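Long-range contacts in uncharacterized protein conserved in bacteria (Streptococcus suis, PDB 4FZ4), which is a surface antigen domain that probably binds host glycosaminoglycans and so helps the bacterium attach to host cells: residues 48-56 with 69-77; 88-99 with 141-149. All coordinates share one frame; numbering follows the deposited sequence.

Interaction 1 of 2, residues 48-56 with 69-77; sequences IGKDNMDYA and VKGDLNDFK
Gly-49 lies against the ring of Phe-76: its CA sits 3.8 Å from the centroid of the six ring carbons and 6° off the ring normal, the geometry of a CH-pi contact over the centre of one face. With CG anti to the backbone N, Phe-76 directs its ring toward Gly-49. At the ring edge, Met-53 SD comes within 3.9 Å of Phe-76 CE2, near the ring plane, a Met-aromatic contact. One turn away, Leu-73 divides its methyls: CD2 meets Asn-52 CB at 3.7 Å and CD1 meets Ala-56 CB. Val-69 likewise splits, with CG1 3.6 Å from Asn-52 O and CG2 against Tyr-55 CD2. The polar side is lightly held. Asn-52 ND2 gives a weak bond to Asp-72 OD2 (3.2 Å, N-H...O angle 127°), and another weak one back to Ile-48 O. Farther out, Tyr-55 OH is hydrogen-bonded to Asp-63. The axes of 48-55 and 69-77 run mainly antiparallel, at 137° and 9.5 Å, as in a helical hairpin between helices 36-55 and 66-95. Helix 3-23 packs beside it, with Val-13 and Leu-16 touching Met-53 and Val-9 touching Ala-56.

Interaction 2 of 2, residues 88-99 with 141-149; sequences QVAELRKKYPGD and IKQRVAELE
Leu-92 and Val-145 meet at the middle of a side-by-side pair of helices that run in roughly the same direction, 88-95 and 141-149, within an all-helical domain; their axes make 31° and approach to 11.6 Å. The tight part is apolar. Leu-92 CD2 touches Val-145 CG2 at 3.5 Å, the two side chains crossing at about a right angle, while Leu-92 CD1 reaches Ile-141 CG2. Just past the end of its helix, Tyr-96 swings its ring across: with CG beside the backbone N, it receives Leu-148 CB over the centre of one face, 4.2 Å from the centroid and 8° off the normal, a CH-pi contact. Leu-148 CD1 lies over the same face, near Tyr-96 CG. On the opposite face Lys-95 CG lies toward the rim. By contrast, the side bearing Gln-88 and exposed Lys-142 is loose: an extended lysine chain brings NZ to Gln-88 OE1 at 3.2 Å in a weak bond, whereas Gln-88 NE2 is turned to Asn-84. On the other flank Asp-99, Arg-144 and Glu-147 form a firmer salt-bridge network. Asp-99, at the N-cap of helix 100-110, has OD2 bonded to the backbone N of Ile-102, and Arg-144 NH2 pairs with Glu-147 OE1. Across the segments, Arg-144 NH1 meets Asp-99 OD1 at 2.8 Å on the syn side, 25° out of the carboxylate plane.

From the N terminus, the chain passes through helix 3-23 before helix 36-55 enters interaction 1. Twelve residues, the last three already in helix 66-95, separate its two segments, and the first part of that helix completes the contact. The same helix carries the chain to interaction 2, which opens near its C-terminal end and closes only when helix 123-152 returns, after 41 intervening residues that include helix 100-110. The two contacts are therefore in series, neither enclosing nor crossing the other. The centres of interactions 1 and 2 are about 32 Å apart, on opposite sides of the chain's centre. The nearest atoms of interactions 1 and 2 are about 11 Å apart. Helix 66-95 thus ties helix 36-55 at one end to helix 123-152 at the other.

Interaction 1 of 2, residues 48-56 with 69-77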
loop_
_atom_site.group_PDB
_atom_site.type_symbol
_atom_site.label_atom_id
_atom_site.label_comp_id
_atom_site.label_asym_id
_atom_site.label_seq_id
_atom_site.Cartn_x
_atom_site.Cartn_y
_atom_site.Cartn_z
ATOM N N ILE A 48 4.282 2.908 -12.380
ATOM C CA ILE A 48 3.073 3.562 -12.877
ATOM C C ILE A 48 2.695 4.808 -12.078
ATOM O O ILE A 48 2.293 5.826 -12.649
ATOM C CB ILE A 48 1.891 2.578 -12.862
ATOM C CG1 ILE A 48 2.214 1.387 -13.773
ATOM C CG2 ILE A 48 0.614 3.288 -13.298
ATOM C CD1 ILE A 48 1.134 0.329 -13.836
ATOM N N GLY A 49 2.822 4.718 -10.757
ATOM C CA GLY A 49 2.487 5.843 -9.900
ATOM C C GLY A 49 3.421 7.030 -10.062
ATOM O O GLY A 49 2.970 8.173 -10.101
ATOM N N LYS A 50 4.725 6.769 -10.137
ATOM C CA LYS A 50 5.709 7.837 -10.317
ATOM C C LYS A 50 5.386 8.581 -11.619
ATOM O O LYS A 50 5.312 9.810 -11.643
ATOM C CB LYS A 50 7.128 7.244 -10.361
ATOM C CG LYS A 50 8.261 8.237 -10.670
ATOM C CD LYS A 50 8.429 9.294 -9.579
ATOM C CE LYS A 50 9.710 10.115 -9.771
ATOM N NZ LYS A 50 9.777 10.848 -11.075
ATOM N N ASP A 51 5.170 7.833 -12.698
ATOM C CA ASP A 51 4.839 8.454 -13.980
ATOM C C ASP A 51 3.623 9.360 -13.841
ATOM O O ASP A 51 3.658 10.519 -14.254
ATOM C CB ASP A 51 4.569 7.381 -15.032
ATOM C CG ASP A 51 5.767 6.479 -15.261
ATOM O OD1 ASP A 51 5.672 5.563 -16.101
ATOM O OD2 ASP A 51 6.808 6.686 -14.599
ATOM N N ASN A 52 2.553 8.834 -13.247
ATOM C CA ASN A 52 1.328 9.611 -13.058
ATOM C C ASN A 52 1.523 10.892 -12.277
ATOM O O ASN A 52 0.869 11.898 -12.570
ATOM C CB ASN A 52 0.248 8.783 -12.361
ATOM C CG ASN A 52 -0.644 8.069 -13.337
ATOM O OD1 ASN A 52 -1.359 8.700 -14.111
ATOM N ND2 ASN A 52 -0.608 6.743 -13.315
ATOM N N MET A 53 2.395 10.878 -11.272
ATOM C CA MET A 53 2.593 12.108 -10.513
ATOM C C MET A 53 3.539 13.079 -11.206
ATOM O O MET A 53 3.459 14.281 -10.980
ATOM C CB MET A 53 3.023 11.822 -9.060
ATOM C CG MET A 53 4.115 10.795 -8.844
ATOM S SD MET A 53 3.944 10.015 -7.189
ATOM C CE MET A 53 4.435 11.329 -6.122
ATOM N N ASP A 54 4.416 12.574 -12.068
ATOM C CA ASP A 54 5.311 13.461 -12.802
ATOM C C ASP A 54 4.408 14.237 -13.750
ATOM O O ASP A 54 4.550 15.451 -13.921
ATOM C CB ASP A 54 6.340 12.674 -13.619
ATOM C CG ASP A 54 7.408 12.018 -12.753
ATOM O OD1 ASP A 54 7.534 12.384 -11.557
ATOM O OD2 ASP A 54 8.135 11.146 -13.278
ATOM N N TYR A 55 3.467 13.509 -14.350
ATOM C CA TYR A 55 2.497 14.063 -15.287
ATOM C C TYR A 55 1.576 15.055 -14.595
ATOM O O TYR A 55 1.263 16.107 -15.150
ATOM C CB TYR A 55 1.644 12.944 -15.889
ATOM C CG TYR A 55 0.739 13.397 -17.024
ATOM C CD1 TYR A 55 1.102 13.189 -18.355
ATOM C CD2 TYR A 55 -0.465 14.052 -16.767
ATOM C CE1 TYR A 55 0.290 13.620 -19.400
ATOM C CE2 TYR A 55 -1.281 14.490 -17.803
ATOM C CZ TYR A 55 -0.900 14.270 -19.117
ATOM O OH TYR A 55 -1.705 14.698 -20.152
ATOM N N ALA A 56 1.135 14.717 -13.385
ATOM C CA ALA A 56 0.235 15.593 -12.636
ATOM C C ALA A 56 0.907 16.924 -12.316
ATOM O O ALA A 56 0.260 17.863 -11.844
ATOM C CB ALA A 56 -0.221 14.904 -11.350
ATOM N N VAL A 69 -5.867 10.690 -14.566
ATOM C CA VAL A 69 -4.602 10.789 -13.855
ATOM C C VAL A 69 -4.842 10.958 -12.359
ATOM O O VAL A 69 -4.097 10.415 -11.540
ATOM C CB VAL A 69 -3.742 11.973 -14.392
ATOM C CG1 VAL A 69 -2.562 12.234 -13.463
ATOM C CG2 VAL A 69 -3.223 11.640 -15.792
ATOM N N LYS A 70 -5.888 11.699 -12.002
ATOM C CA LYS A 70 -6.197 11.916 -10.595
ATOM C C LYS A 70 -6.598 10.617 -9.897
ATOM O O LYS A 70 -6.007 10.238 -8.888
ATOM C CB LYS A 70 -7.314 12.948 -10.436
ATOM C CG LYS A 70 -7.561 13.319 -8.979
ATOM C CD LYS A 70 -8.602 14.414 -8.815
ATOM C CE LYS A 70 -8.769 14.776 -7.340
ATOM N NZ LYS A 70 -9.804 15.826 -7.116
ATOM N N GLY A 71 -7.605 9.938 -10.438
ATOM C CA GLY A 71 -8.044 8.690 -9.845
ATOM C C GLY A 71 -6.876 7.750 -9.620
ATOM O O GLY A 71 -6.825 7.051 -8.606
ATOM N N ASP A 72 -5.940 7.732 -10.567
ATOM C CA ASP A 72 -4.757 6.875 -10.483
ATOM C C ASP A 72 -3.901 7.246 -9.277
ATOM O O ASP A 72 -3.308 6.380 -8.617
ATOM C CB ASP A 72 -3.918 6.996 -11.764
ATOM C CG ASP A 72 -4.432 6.110 -12.888
ATOM O OD1 ASP A 72 -5.668 6.007 -13.048
ATOM O OD2 ASP A 72 -3.601 5.523 -13.620
ATOM N N LEU A 73 -3.825 8.541 -8.999
ATOM C CA LEU A 73 -3.054 9.000 -7.856
ATOM C C LEU A 73 -3.700 8.454 -6.593
ATOM O O LEU A 73 -3.010 7.959 -5.696
ATOM C CB LEU A 73 -3.000 10.527 -7.819
ATOM C CG LEU A 73 -2.244 11.179 -8.985
ATOM C CD1 LEU A 73 -1.927 12.633 -8.624
ATOM C CD2 LEU A 73 -0.955 10.430 -9.271
ATOM N N ASN A 74 -5.027 8.528 -6.530
ATOM C CA ASN A 74 -5.764 8.007 -5.383
ATOM C C ASN A 74 -5.527 6.513 -5.181
ATOM O O ASN A 74 -5.313 6.062 -4.060
ATOM C CB ASN A 74 -7.260 8.254 -5.544
ATOM C CG ASN A 74 -7.616 9.719 -5.468
ATOM O OD1 ASN A 74 -7.165 10.436 -4.571
ATOM N ND2 ASN A 74 -8.440 10.172 -6.403
ATOM N N ASP A 75 -5.556 5.738 -6.259
ATOM C CA ASP A 75 -5.339 4.298 -6.122
ATOM C C ASP A 75 -3.914 4.040 -5.638
ATOM O O ASP A 75 -3.681 3.156 -4.818
ATOM C CB ASP A 75 -5.585 3.568 -7.451
ATOM C CG ASP A 75 -7.029 3.710 -7.955
ATOM O OD1 ASP A 75 -7.926 4.087 -7.163
ATOM O OD2 ASP A 75 -7.269 3.430 -9.152
ATOM N N PHE A 76 -2.967 4.836 -6.128
ATOM C CA PHE A 76 -1.567 4.679 -5.749
ATOM C C PHE A 76 -1.400 4.727 -4.233
ATOM O O PHE A 76 -0.687 3.909 -3.637
ATOM C CB PHE A 76 -0.726 5.772 -6.417
ATOM C CG PHE A 76 0.755 5.558 -6.292
ATOM C CD1 PHE A 76 1.286 4.271 -6.266
ATOM C CD2 PHE A 76 1.622 6.642 -6.191
ATOM C CE1 PHE A 76 2.658 4.066 -6.130
ATOM C CE2 PHE A 76 2.994 6.453 -6.055
ATOM C CZ PHE A 76 3.512 5.163 -6.022
ATOM N N LYS A 77 -2.070 5.686 -3.613
ATOM C CA LYS A 77 -2.012 5.847 -2.174
ATOM C C LYS A 77 -2.367 4.527 -1.474
ATOM O O LYS A 77 -1.673 4.094 -0.553
ATOM C CB LYS A 77 -2.972 6.959 -1.767
ATOM C CG LYS A 77 -3.271 7.042 -0.290
ATOM C CD LYS A 77 -4.373 8.056 -0.030
ATOM C CE LYS A 77 -4.795 8.018 1.427
ATOM N NZ LYS A 77 -5.951 8.911 1.697
#

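Interaction 2 of 2, residues 88-99 with 141-149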
loop_
_atom_site.group_PDB
_atom_site.type_symbol
_atom_site.label_atom_id
_atom_site.label_comp_id
_atom_site.label_asym_id
_atom_site.label_seq_id
_atom_site.Cartn_x
_atom_site.Cartn_y
_atom_site.Cartn_z
ATOM N N GLN A 88 5.592 -4.689 6.734
ATOM C CA GLN A 88 5.518 -4.826 8.193
ATOM C C GLN A 88 5.322 -6.272 8.639
ATOM O O GLN A 88 6.011 -6.746 9.532
ATOM C CB GLN A 88 4.391 -3.953 8.760
ATOM C CG GLN A 88 4.671 -2.436 8.708
ATOM C CD GLN A 88 3.469 -1.619 9.183
ATOM O OE1 GLN A 88 3.041 -1.732 10.331
ATOM N NE2 GLN A 88 2.913 -0.806 8.293
ATOM N N VAL A 89 4.386 -6.977 8.012
ATOM C CA VAL A 89 4.132 -8.370 8.363
ATOM C C VAL A 89 5.368 -9.220 8.072
ATOM O O VAL A 89 5.731 -10.088 8.862
ATOM C CB VAL A 89 2.951 -8.931 7.571
ATOM C CG1 VAL A 89 2.706 -10.377 7.963
ATOM C CG2 VAL A 89 1.722 -8.084 7.826
ATOM N N ALA A 90 6.017 -8.975 6.939
ATOM C CA ALA A 90 7.219 -9.728 6.594
ATOM C C ALA A 90 8.177 -9.632 7.769
ATOM O O ALA A 90 8.717 -10.636 8.230
ATOM C CB ALA A 90 7.872 -9.148 5.358
ATOM N N GLU A 91 8.370 -8.409 8.259
ATOM C CA GLU A 91 9.269 -8.162 9.379
ATOM C C GLU A 91 8.776 -8.865 10.634
ATOM O O GLU A 91 9.556 -9.508 11.345
ATOM C CB GLU A 91 9.392 -6.657 9.644
ATOM C CG GLU A 91 10.694 -6.275 10.325
ATOM C CD GLU A 91 11.896 -6.392 9.396
ATOM O OE1 GLU A 91 11.906 -7.288 8.525
ATOM O OE2 GLU A 91 12.843 -5.594 9.545
ATOM N N LEU A 92 7.479 -8.752 10.906
ATOM C CA LEU A 92 6.896 -9.395 12.083
ATOM C C LEU A 92 7.008 -10.914 12.011
ATOM O O LEU A 92 7.342 -11.565 13.002
ATOM C CB LEU A 92 5.430 -8.990 12.230
ATOM C CG LEU A 92 5.256 -7.522 12.638
ATOM C CD1 LEU A 92 3.787 -7.160 12.613
ATOM C CD2 LEU A 92 5.844 -7.292 14.035
ATOM N N ARG A 93 6.738 -11.481 10.837
ATOM C CA ARG A 93 6.816 -12.929 10.689
ATOM C C ARG A 93 8.214 -13.459 10.983
ATOM O O ARG A 93 8.357 -14.568 11.492
ATOM C CB ARG A 93 6.380 -13.353 9.287
ATOM C CG ARG A 93 4.913 -13.103 9.021
ATOM C CD ARG A 93 4.548 -13.526 7.608
ATOM N NE ARG A 93 4.523 -14.980 7.450
ATOM C CZ ARG A 93 4.626 -15.604 6.280
ATOM N NH1 ARG A 93 4.770 -14.903 5.163
ATOM N NH2 ARG A 93 4.573 -16.928 6.224
ATOM N N LYS A 94 9.240 -12.674 10.667
ATOM C CA LYS A 94 10.616 -13.091 10.929
ATOM C C LYS A 94 10.955 -12.984 12.415
ATOM O O LYS A 94 11.759 -13.748 12.929
ATOM C CB LYS A 94 11.602 -12.236 10.136
ATOM C CG LYS A 94 11.463 -12.375 8.635
ATOM C CD LYS A 94 12.305 -11.342 7.896
ATOM C CE LYS A 94 11.909 -11.281 6.423
ATOM N NZ LYS A 94 12.240 -9.965 5.799
ATOM N N LYS A 95 10.335 -12.030 13.097
ATOM C CA LYS A 95 10.583 -11.808 14.519
ATOM C C LYS A 95 9.760 -12.771 15.372
ATOM O O LYS A 95 10.133 -13.098 16.499
ATOM C CB LYS A 95 10.239 -10.357 14.863
ATOM C CG LYS A 95 10.884 -9.809 16.116
ATOM C CD LYS A 95 10.778 -8.284 16.144
ATOM C CE LYS A 95 11.483 -7.661 14.934
ATOM N NZ LYS A 95 11.383 -6.177 14.903
ATOM N N TYR A 96 8.637 -13.224 14.825
ATOM C CA TYR A 96 7.762 -14.162 15.524
ATOM C C TYR A 96 7.359 -15.284 14.567
ATOM O O TYR A 96 6.178 -15.481 14.278
ATOM C CB TYR A 96 6.527 -13.427 16.049
ATOM C CG TYR A 96 6.878 -12.245 16.932
ATOM C CD1 TYR A 96 7.668 -12.414 18.072
ATOM C CD2 TYR A 96 6.449 -10.955 16.614
ATOM C CE1 TYR A 96 8.026 -11.330 18.872
ATOM C CE2 TYR A 96 6.801 -9.861 17.410
ATOM C CZ TYR A 96 7.590 -10.057 18.536
ATOM O OH TYR A 96 7.947 -8.985 19.324
ATOM N N PRO A 97 8.351 -16.038 14.065
ATOM C CA PRO A 97 8.148 -17.148 13.129
ATOM C C PRO A 97 7.240 -18.249 13.665
ATOM O O PRO A 97 7.320 -18.626 14.838
ATOM C CB PRO A 97 9.566 -17.647 12.882
ATOM C CG PRO A 97 10.225 -17.405 14.208
ATOM C CD PRO A 97 9.751 -16.003 14.528
ATOM N N GLY A 98 6.379 -18.764 12.797
ATOM C CA GLY A 98 5.484 -19.825 13.207
ATOM C C GLY A 98 4.162 -19.354 13.773
ATOM O O GLY A 98 3.118 -19.850 13.355
ATOM N N ASP A 99 4.200 -18.408 14.712
ATOM C CA ASP A 99 2.976 -17.895 15.327
ATOM C C ASP A 99 1.836 -17.978 14.331
ATOM O O ASP A 99 1.858 -17.314 13.298
ATOM C CB ASP A 99 3.137 -16.444 15.770
ATOM C CG ASP A 99 1.869 -15.894 16.404
ATOM O OD1 ASP A 99 1.586 -16.207 17.579
ATOM O OD2 ASP A 99 1.137 -15.162 15.713
ATOM N N ILE A 141 -3.256 -8.308 13.734
ATOM C CA ILE A 141 -1.890 -8.795 13.745
ATOM C C ILE A 141 -1.095 -8.024 14.804
ATOM O O ILE A 141 -0.320 -8.608 15.563
ATOM C CB ILE A 141 -1.239 -8.622 12.358
ATOM C CG1 ILE A 141 -1.778 -9.688 11.411
ATOM C CG2 ILE A 141 0.275 -8.687 12.464
ATOM C CD1 ILE A 141 -1.075 -9.732 10.067
ATOM N N LYS A 142 -1.313 -6.713 14.865
ATOM C CA LYS A 142 -0.610 -5.881 15.827
ATOM C C LYS A 142 -0.978 -6.152 17.283
ATOM O O LYS A 142 -0.160 -5.938 18.187
ATOM C CB LYS A 142 -0.787 -4.403 15.476
ATOM C CG LYS A 142 0.082 -4.005 14.291
ATOM C CD LYS A 142 -0.050 -2.548 13.913
ATOM C CE LYS A 142 0.897 -2.187 12.765
ATOM N NZ LYS A 142 0.609 -0.808 12.245
ATOM N N GLN A 143 -2.199 -6.618 17.520
ATOM C CA GLN A 143 -2.595 -6.957 18.879
ATOM C C GLN A 143 -1.786 -8.189 19.267
ATOM O O GLN A 143 -1.306 -8.294 20.388
ATOM C CB GLN A 143 -4.077 -7.299 18.951
ATOM C CG GLN A 143 -4.990 -6.110 18.824
ATOM C CD GLN A 143 -6.305 -6.330 19.546
ATOM O OE1 GLN A 143 -6.880 -7.422 19.494
ATOM N NE2 GLN A 143 -6.793 -5.292 20.221
ATOM N N ARG A 144 -1.643 -9.117 18.323
ATOM C CA ARG A 144 -0.887 -10.347 18.549
ATOM C C ARG A 144 0.518 -9.971 18.986
ATOM O O ARG A 144 0.959 -10.295 20.089
ATOM C CB ARG A 144 -0.808 -11.154 17.251
ATOM C CG ARG A 144 -1.117 -12.629 17.388
ATOM C CD ARG A 144 -0.142 -13.372 18.281
ATOM N NE ARG A 144 -0.658 -13.547 19.633
ATOM C CZ ARG A 144 -0.209 -14.460 20.487
ATOM N NH1 ARG A 144 0.768 -15.282 20.124
ATOM N NH2 ARG A 144 -0.734 -14.554 21.702
ATOM N N VAL A 145 1.219 -9.289 18.092
ATOM C CA VAL A 145 2.576 -8.829 18.339
ATOM C C VAL A 145 2.734 -8.150 19.703
ATOM O O VAL A 145 3.705 -8.388 20.417
ATOM C CB VAL A 145 3.003 -7.838 17.243
ATOM C CG1 VAL A 145 4.298 -7.162 17.631
ATOM C CG2 VAL A 145 3.156 -8.575 15.924
ATOM N N ALA A 146 1.781 -7.297 20.056
ATOM C CA ALA A 146 1.834 -6.594 21.327
ATOM C C ALA A 146 1.903 -7.614 22.453
ATOM O O ALA A 146 2.764 -7.530 23.330
ATOM C CB ALA A 146 0.606 -5.695 21.493
ATOM N N GLU A 147 0.988 -8.578 22.417
ATOM C CA GLU A 147 0.941 -9.629 23.429
ATOM C C GLU A 147 2.247 -10.404 23.381
ATOM O O GLU A 147 2.829 -10.721 24.412
ATOM C CB GLU A 147 -0.227 -10.570 23.149
ATOM C CG GLU A 147 -1.492 -9.842 22.749
ATOM C CD GLU A 147 -2.678 -10.761 22.541
ATOM O OE1 GLU A 147 -2.478 -11.895 22.041
ATOM O OE2 GLU A 147 -3.812 -10.334 22.864
ATOM N N LEU A 148 2.703 -10.704 22.171
ATOM C CA LEU A 148 3.948 -11.443 21.992
ATOM C C LEU A 148 5.148 -10.712 22.569
ATOM O O LEU A 148 6.030 -11.331 23.159
ATOM C CB LEU A 148 4.187 -11.710 20.515
ATOM C CG LEU A 148 3.416 -12.911 19.991
ATOM C CD1 LEU A 148 3.485 -12.970 18.458
ATOM C CD2 LEU A 148 4.005 -14.152 20.616
ATOM N N GLU A 149 5.184 -9.398 22.382
ATOM C CA GLU A 149 6.278 -8.594 22.894
ATOM C C GLU A 149 6.159 -8.597 24.410
ATOM O O GLU A 149 7.157 -8.590 25.123
ATOM C CB GLU A 149 6.183 -7.162 22.349
ATOM C CG GLU A 149 7.537 -6.493 22.118
ATOM C CD GLU A 149 7.413 -5.169 21.391
ATOM O OE1 GLU A 149 6.710 -5.137 20.364
ATOM O OE2 GLU A 149 8.016 -4.163 21.835
#